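Local coordinates for acetyltransferase of GNAT family (PDB 3D8P), which probably transfers an acetyl group from acetyl-coenzyme A to an acceptor that remains unidentified, as members of the GNAT family do, at residues Lys14-Leu22 / His62-Gly70; Leu71-Leu81 / Cys107-Leu117. All blocks are in the same frame, centred on the assembly; numbering follows the deposited sequence.

Contact 1 (Lys14-Leu22 / His62-Gly70); sequences KEELIEFIL and HQNIVGTIG
The ring of F20 lies flat over the branch methyl of I65: CG2 of I65 sits 3.8 Å from the centroid of the F20 ring and only 8° off its normal, a CH-pi contact centred on the face. The other branch of I65 turns toward the helix backbone. With its CG1 beside its own backbone N (chi1 -63°), its CD1 comes within 3.6 Å of L17 CA and also touches L17 CB, so one isoleucine meets L17 with one branch and the F20 face with the other. At the far end of the ring, F20 CZ reaches the backbone of V66 and G67, the two residues that share A58 as partner in a classic beta bulge.

Polar chemistry gathers at E16, whose extended side chain runs alongside I65, the two pointing opposite ways. The backbone N of I65 donates to E16 OE2 at 2.9 Å, approaching from 41° above the carboxylate plane; N64 ND2 adds a weak bond of 3.4 Å to the same OE2. A water donates both to E16 OE2 and to I65 O, linking carboxylate and backbone a second time. T68 gives its hydroxyl to K83 O of the neighbouring strand, while its CG2 lies 3.9 Å from F20 CE2. The chain's first helix thus lies across strand 67-70 of the GNAT-fold sheet, axes 98° apart; the I65 N-H and the water, with the weak N64 bond beside them, would probably favour charged E16.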
# COMPACT_ATOMS: atom_id res chain seq x y z
N LYS A 14 7.35 12.02 7.41
CA LYS A 14 6.52 11.39 8.45
C LYS A 14 5.17 12.06 8.68
O LYS A 14 4.13 11.43 8.56
CB LYS A 14 7.24 11.32 9.80
CG LYS A 14 6.36 10.69 10.89
CD LYS A 14 7.11 10.44 12.17
CE LYS A 14 6.16 9.93 13.25
NZ LYS A 14 6.87 9.58 14.53
N GLU A 15 5.19 13.33 9.03
CA GLU A 15 3.95 14.02 9.40
C GLU A 15 3.02 14.26 8.19
O GLU A 15 1.79 14.12 8.30
CB GLU A 15 4.25 15.31 10.17
CG GLU A 15 4.90 15.07 11.56
CD GLU A 15 4.01 14.23 12.49
OE1 GLU A 15 2.78 14.25 12.30
OE2 GLU A 15 4.53 13.53 13.39
N GLU A 16 3.61 14.60 7.05
CA GLU A 16 2.86 14.76 5.81
C GLU A 16 2.16 13.46 5.41
O GLU A 16 0.98 13.48 5.04
CB GLU A 16 3.75 15.25 4.66
CG GLU A 16 2.92 15.68 3.44
CD GLU A 16 3.74 16.06 2.22
OE1 GLU A 16 4.95 16.30 2.35
OE2 GLU A 16 3.16 16.13 1.12
N LEU A 17 2.89 12.34 5.50
CA LEU A 17 2.37 11.03 5.15
C LEU A 17 1.17 10.66 5.99
O LEU A 17 0.14 10.28 5.49
CB LEU A 17 3.44 9.96 5.33
CG LEU A 17 3.00 8.51 5.02
CD1 LEU A 17 2.53 8.45 3.61
CD2 LEU A 17 4.10 7.49 5.23
N ILE A 18 1.32 10.80 7.31
CA ILE A 18 0.23 10.54 8.24
C ILE A 18 -1.01 11.42 7.98
O ILE A 18 -2.13 10.89 7.92
CB ILE A 18 0.70 10.65 9.69
CG1 ILE A 18 1.73 9.54 9.97
CG2 ILE A 18 -0.49 10.52 10.64
CD1 ILE A 18 2.54 9.76 11.23
N GLU A 19 -0.84 12.73 7.80
CA GLU A 19 -1.98 13.60 7.47
C GLU A 19 -2.66 13.27 6.14
O GLU A 19 -3.88 13.41 6.01
CB GLU A 19 -1.58 15.06 7.45
CG GLU A 19 -2.78 15.99 7.25
N PHE A 20 -1.86 12.86 5.16
CA PHE A 20 -2.35 12.43 3.84
C PHE A 20 -3.24 11.20 3.94
O PHE A 20 -4.36 11.19 3.48
CB PHE A 20 -1.16 12.15 2.91
CG PHE A 20 -1.53 11.62 1.55
CD1 PHE A 20 -1.92 12.47 0.54
CD2 PHE A 20 -1.45 10.26 1.28
CE1 PHE A 20 -2.24 11.98 -0.71
CE2 PHE A 20 -1.78 9.77 0.03
CZ PHE A 20 -2.16 10.63 -0.96
N ILE A 21 -2.72 10.15 4.55
CA ILE A 21 -3.47 8.92 4.71
C ILE A 21 -4.75 9.17 5.54
O ILE A 21 -5.86 8.84 5.10
CB ILE A 21 -2.55 7.82 5.30
CG1 ILE A 21 -1.49 7.43 4.26
CG2 ILE A 21 -3.36 6.62 5.71
CD1 ILE A 21 -0.53 6.29 4.64
N LEU A 22 -4.61 9.80 6.70
CA LEU A 22 -5.74 10.09 7.58
C LEU A 22 -6.84 10.95 6.97
O LEU A 22 -8.01 10.72 7.27
CB LEU A 22 -5.26 10.76 8.88
CG LEU A 22 -4.56 9.91 9.94
CD1 LEU A 22 -4.02 10.82 11.09
CD2 LEU A 22 -5.50 8.85 10.47
N HIS A 62 6.32 19.92 -6.56
CA HIS A 62 6.64 20.58 -5.30
C HIS A 62 7.16 19.59 -4.24
O HIS A 62 7.44 19.96 -3.10
CB HIS A 62 5.41 21.33 -4.82
CG HIS A 62 5.05 22.48 -5.71
ND1 HIS A 62 5.77 23.66 -5.71
CD2 HIS A 62 4.08 22.63 -6.64
CE1 HIS A 62 5.25 24.49 -6.60
NE2 HIS A 62 4.23 23.89 -7.18
N GLN A 63 7.30 18.34 -4.67
CA GLN A 63 7.77 17.21 -3.87
C GLN A 63 6.80 16.81 -2.72
O GLN A 63 7.20 16.22 -1.71
CB GLN A 63 9.22 17.47 -3.42
CG GLN A 63 10.12 17.75 -4.63
CD GLN A 63 11.59 17.83 -4.30
OE1 GLN A 63 12.14 16.94 -3.64
NE2 GLN A 63 12.26 18.90 -4.77
N ASN A 64 5.53 17.14 -2.90
CA ASN A 64 4.53 16.73 -1.94
C ASN A 64 3.94 15.39 -2.34
O ASN A 64 3.88 15.06 -3.51
CB ASN A 64 3.42 17.75 -1.86
CG ASN A 64 3.89 19.04 -1.26
OD1 ASN A 64 3.73 20.08 -1.86
ND2 ASN A 64 4.52 18.97 -0.07
N ILE A 65 3.49 14.66 -1.33
CA ILE A 65 2.91 13.34 -1.51
C ILE A 65 1.58 13.44 -2.22
O ILE A 65 0.70 14.18 -1.78
CB ILE A 65 2.69 12.62 -0.11
CG1 ILE A 65 4.04 12.39 0.58
CG2 ILE A 65 1.93 11.28 -0.32
CD1 ILE A 65 3.98 11.88 2.01
N VAL A 66 1.46 12.71 -3.33
CA VAL A 66 0.19 12.56 -4.03
C VAL A 66 -0.23 11.07 -4.09
O VAL A 66 -1.33 10.75 -4.51
CB VAL A 66 0.17 13.26 -5.45
CG1 VAL A 66 0.42 14.77 -5.33
CG2 VAL A 66 1.15 12.62 -6.43
N GLY A 67 0.64 10.17 -3.62
CA GLY A 67 0.35 8.78 -3.53
C GLY A 67 1.32 8.02 -2.64
O GLY A 67 2.47 8.44 -2.40
N THR A 68 0.85 6.87 -2.14
CA THR A 68 1.65 6.05 -1.25
C THR A 68 1.44 4.57 -1.53
O THR A 68 0.39 4.16 -2.06
CB THR A 68 1.29 6.31 0.27
OG1 THR A 68 -0.06 5.94 0.52
CG2 THR A 68 1.51 7.79 0.67
N ILE A 69 2.43 3.77 -1.17
CA ILE A 69 2.29 2.31 -1.26
C ILE A 69 3.35 1.67 -0.38
O ILE A 69 4.50 2.03 -0.45
CB ILE A 69 2.39 1.79 -2.74
CG1 ILE A 69 1.70 0.43 -2.90
CG2 ILE A 69 3.85 1.71 -3.21
CD1 ILE A 69 1.69 -0.06 -4.35
N GLY A 70 2.93 0.72 0.44
CA GLY A 70 3.82 -0.03 1.30
C GLY A 70 3.77 -1.53 1.02
O GLY A 70 2.80 -2.04 0.45
O HOH W 1 0.62 15.69 0.70

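Contact 2 (Leu71-Leu81 / Cys107-Leu117); sequences LIRLDNNMSAL and CKEQNIDGIYL
The guanidinium of R73 carries I112 CG1 over one face, 3.8 Å above its plane, while the amide of N77 lies at its edge. R73 NH2 donates to N77 OD1 at 2.9 Å, nearly in the guanidinium plane, and NH1 to Q110 O at 3.2 Å, so two bonds limit the group's rotation. The Y116 ring has S79 O at its edge, in plane; M78 CG also comes to the edge, and the selenium of this selenomethionine makes an oblique Met-aromatic contact, 5.4 Å from the ring centroid.

S79 OG, placed between its own backbone N and carbonyl carbon (chi1 64°), donates to G114 O at 2.7 Å. Parallel pairing follows: Y116 N to S79 O is almost straight (177°), and L81 N bonds to Y116 O. Just ahead of the two strands, D113 N donates to N77 O at 2.9 Å. L71 and I112 meet tip to tip through CD2 and CD1, with C107 SG beside them.

A Schellman motif with N111 at C-prime ends helix 95-109, the crossover of a beta-alpha-beta unit; V103 of that helix packs on L71, L81 and I115, while strand 155-160 flanks strand 114-119 and brings Y158 to Y116 and M78.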
# COMPACT_ATOMS: atom_id res chain seq x y z
N LEU A 71 4.83 -2.22 1.41
CA LEU A 71 4.89 -3.66 1.30
C LEU A 71 5.60 -4.21 2.51
O LEU A 71 6.70 -3.73 2.88
CB LEU A 71 5.66 -4.11 0.05
CG LEU A 71 5.61 -5.62 -0.26
CD1 LEU A 71 4.44 -5.98 -1.18
CD2 LEU A 71 6.88 -6.14 -0.86
N ILE A 72 4.99 -5.22 3.14
CA ILE A 72 5.71 -6.00 4.15
C ILE A 72 6.05 -7.38 3.62
O ILE A 72 5.32 -7.99 2.85
CB ILE A 72 5.01 -6.08 5.55
CG1 ILE A 72 3.64 -6.72 5.45
CG2 ILE A 72 4.92 -4.68 6.19
CD1 ILE A 72 3.07 -7.21 6.80
N ARG A 73 7.19 -7.88 4.05
CA ARG A 73 7.65 -9.18 3.72
C ARG A 73 7.11 -10.23 4.71
O ARG A 73 7.21 -10.05 5.92
CB ARG A 73 9.17 -9.17 3.66
CG ARG A 73 9.74 -10.50 3.28
CD ARG A 73 11.02 -10.40 2.53
NE ARG A 73 11.23 -11.66 1.81
CZ ARG A 73 12.05 -11.81 0.77
NH1 ARG A 73 12.74 -10.77 0.30
NH2 ARG A 73 12.15 -13.00 0.18
N LEU A 74 6.50 -11.30 4.20
CA LEU A 74 5.96 -12.39 5.03
C LEU A 74 6.93 -13.55 4.99
O LEU A 74 7.96 -13.43 4.36
CB LEU A 74 4.62 -12.86 4.47
CG LEU A 74 3.54 -11.81 4.22
CD1 LEU A 74 2.30 -12.55 3.71
CD2 LEU A 74 3.27 -10.98 5.51
N ASP A 75 6.60 -14.65 5.67
CA ASP A 75 7.39 -15.90 5.57
C ASP A 75 7.16 -16.54 4.18
O ASP A 75 6.26 -16.16 3.46
CB ASP A 75 6.99 -16.92 6.66
CG ASP A 75 8.12 -17.93 6.99
OD1 ASP A 75 9.23 -17.87 6.40
OD2 ASP A 75 7.91 -18.79 7.88
N ASN A 76 8.01 -17.49 3.81
CA ASN A 76 7.79 -18.30 2.61
C ASN A 76 7.79 -17.45 1.31
O ASN A 76 7.05 -17.73 0.35
CB ASN A 76 6.49 -19.11 2.77
CG ASN A 76 6.23 -20.12 1.63
OD1 ASN A 76 7.08 -20.95 1.28
ND2 ASN A 76 5.01 -20.09 1.10
N ASN A 77 8.61 -16.41 1.33
CA ASN A 77 8.83 -15.49 0.23
C ASN A 77 7.59 -14.82 -0.32
O ASN A 77 7.56 -14.44 -1.49
CB ASN A 77 9.62 -16.17 -0.90
CG ASN A 77 10.97 -16.62 -0.44
OD1 ASN A 77 11.69 -15.87 0.23
ND2 ASN A 77 11.32 -17.87 -0.75
N MSE A 78 6.59 -14.62 0.54
CA MSE A 78 5.42 -13.88 0.15
C MSE A 78 5.50 -12.47 0.74
O MSE A 78 6.45 -12.11 1.42
CB MSE A 78 4.17 -14.63 0.59
CG MSE A 78 3.98 -16.00 -0.05
SE MSE A 78 3.66 -15.79 -1.95
CE MSE A 78 2.80 -17.45 -2.35
N SER A 79 4.49 -11.66 0.45
CA SER A 79 4.47 -10.26 0.90
C SER A 79 3.04 -9.78 1.05
O SER A 79 2.11 -10.43 0.54
CB SER A 79 5.18 -9.39 -0.12
OG SER A 79 4.49 -9.39 -1.35
N ALA A 80 2.87 -8.67 1.77
CA ALA A 80 1.59 -8.01 1.93
C ALA A 80 1.67 -6.53 1.55
O ALA A 80 2.55 -5.79 2.04
CB ALA A 80 1.10 -8.17 3.35
N LEU A 81 0.73 -6.11 0.71
CA LEU A 81 0.61 -4.71 0.30
C LEU A 81 -0.12 -3.93 1.40
O LEU A 81 -1.06 -4.43 1.99
CB LEU A 81 -0.12 -4.59 -1.04
CG LEU A 81 0.13 -3.37 -1.90
CD1 LEU A 81 1.55 -3.40 -2.50
CD2 LEU A 81 -0.90 -3.24 -3.03
N CYS A 107 9.89 -6.31 -6.00
CA CYS A 107 9.64 -7.67 -5.53
C CYS A 107 10.40 -8.68 -6.38
O CYS A 107 10.93 -9.67 -5.86
CB CYS A 107 8.15 -8.00 -5.62
SG CYS A 107 7.13 -7.24 -4.39
N LYS A 108 10.46 -8.45 -7.69
CA LYS A 108 11.20 -9.35 -8.56
C LYS A 108 12.69 -9.36 -8.22
O LYS A 108 13.31 -10.43 -8.16
CB LYS A 108 10.93 -9.02 -10.04
CG LYS A 108 9.48 -9.36 -10.41
CD LYS A 108 9.15 -9.05 -11.86
CE LYS A 108 7.71 -9.48 -12.23
NZ LYS A 108 7.42 -9.08 -13.66
N GLU A 109 13.26 -8.18 -7.98
CA GLU A 109 14.66 -8.11 -7.58
C GLU A 109 14.90 -8.84 -6.27
O GLU A 109 15.95 -9.43 -6.06
CB GLU A 109 15.12 -6.66 -7.39
CG GLU A 109 15.12 -5.78 -8.62
CD GLU A 109 15.28 -4.30 -8.27
OE1 GLU A 109 15.41 -3.96 -7.07
OE2 GLU A 109 15.26 -3.46 -9.20
N GLN A 110 13.92 -8.79 -5.37
CA GLN A 110 14.10 -9.36 -4.03
C GLN A 110 13.58 -10.79 -3.86
O GLN A 110 13.51 -11.27 -2.74
CB GLN A 110 13.51 -8.40 -3.00
CG GLN A 110 14.34 -7.11 -2.91
CD GLN A 110 13.72 -6.04 -2.03
OE1 GLN A 110 12.82 -6.31 -1.24
NE2 GLN A 110 14.22 -4.81 -2.18
N ASN A 111 13.27 -11.46 -4.97
CA ASN A 111 12.77 -12.86 -4.96
C ASN A 111 11.48 -13.10 -4.17
O ASN A 111 11.34 -14.11 -3.46
CB ASN A 111 13.90 -13.80 -4.49
CG ASN A 111 15.09 -13.76 -5.43
OD1 ASN A 111 14.97 -14.07 -6.61
ND2 ASN A 111 16.26 -13.35 -4.90
N ILE A 112 10.55 -12.15 -4.28
CA ILE A 112 9.24 -12.28 -3.67
C ILE A 112 8.32 -12.86 -4.73
O ILE A 112 8.25 -12.36 -5.85
CB ILE A 112 8.73 -10.94 -3.11
CG1 ILE A 112 9.58 -10.53 -1.90
CG2 ILE A 112 7.25 -11.01 -2.72
CD1 ILE A 112 9.32 -9.12 -1.42
N ASP A 113 7.65 -13.95 -4.37
CA ASP A 113 6.80 -14.72 -5.26
C ASP A 113 5.39 -14.21 -5.43
O ASP A 113 4.71 -14.54 -6.42
CB ASP A 113 6.75 -16.16 -4.75
CG ASP A 113 8.06 -16.88 -4.95
OD1 ASP A 113 8.74 -16.55 -5.93
OD2 ASP A 113 8.41 -17.76 -4.14
N GLY A 114 4.92 -13.39 -4.50
CA GLY A 114 3.54 -12.96 -4.56
C GLY A 114 3.22 -11.90 -3.56
O GLY A 114 3.99 -11.69 -2.66
N ILE A 115 2.05 -11.30 -3.73
CA ILE A 115 1.57 -10.18 -2.96
C ILE A 115 0.13 -10.42 -2.54
O ILE A 115 -0.77 -10.56 -3.39
CB ILE A 115 1.60 -8.84 -3.80
CG1 ILE A 115 2.99 -8.60 -4.41
CG2 ILE A 115 1.14 -7.65 -2.94
CD1 ILE A 115 3.10 -7.37 -5.30
N TYR A 116 -0.07 -10.48 -1.22
CA TYR A 116 -1.38 -10.57 -0.62
C TYR A 116 -1.80 -9.19 -0.18
O TYR A 116 -0.96 -8.34 0.06
CB TYR A 116 -1.35 -11.49 0.62
CG TYR A 116 -1.24 -12.96 0.32
CD1 TYR A 116 -2.38 -13.72 0.13
CD2 TYR A 116 -0.01 -13.61 0.26
CE1 TYR A 116 -2.30 -15.06 -0.13
CE2 TYR A 116 0.07 -14.98 -0.02
CZ TYR A 116 -1.09 -15.69 -0.20
OH TYR A 116 -1.09 -17.03 -0.46
N LEU A 117 -3.09 -8.95 -0.03
CA LEU A 117 -3.58 -7.74 0.59
C LEU A 117 -4.96 -7.98 1.16
O LEU A 117 -5.69 -8.84 0.70
CB LEU A 117 -3.58 -6.54 -0.38
CG LEU A 117 -4.57 -6.47 -1.55
CD1 LEU A 117 -5.87 -5.84 -1.14
CD2 LEU A 117 -3.97 -5.75 -2.71

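Starting from the N terminus, helix 14-28 is followed by helix 44-49 and strand 54-59 before strand 65-73 returns to it, so contact 1 closes a loop of 39 intervening residues. The same strand then runs on into contact 2, passes the turn into strand 78-86, and meets helix 95-109 and strand 114-119 after 25 more. The two closures follow in series, neither nesting nor crossing. Their centres are 23 Å apart, on opposite sides of the chain's centre, yet they touch where L81 CD1 packs against I69 and G70. Contact 1 seats an N-terminal helix on the mixed sheet; contact 2 closes the beta-alpha-beta unit, bringing strand 114-119 and the end of helix 95-109 against strands 65-73 and 78-86.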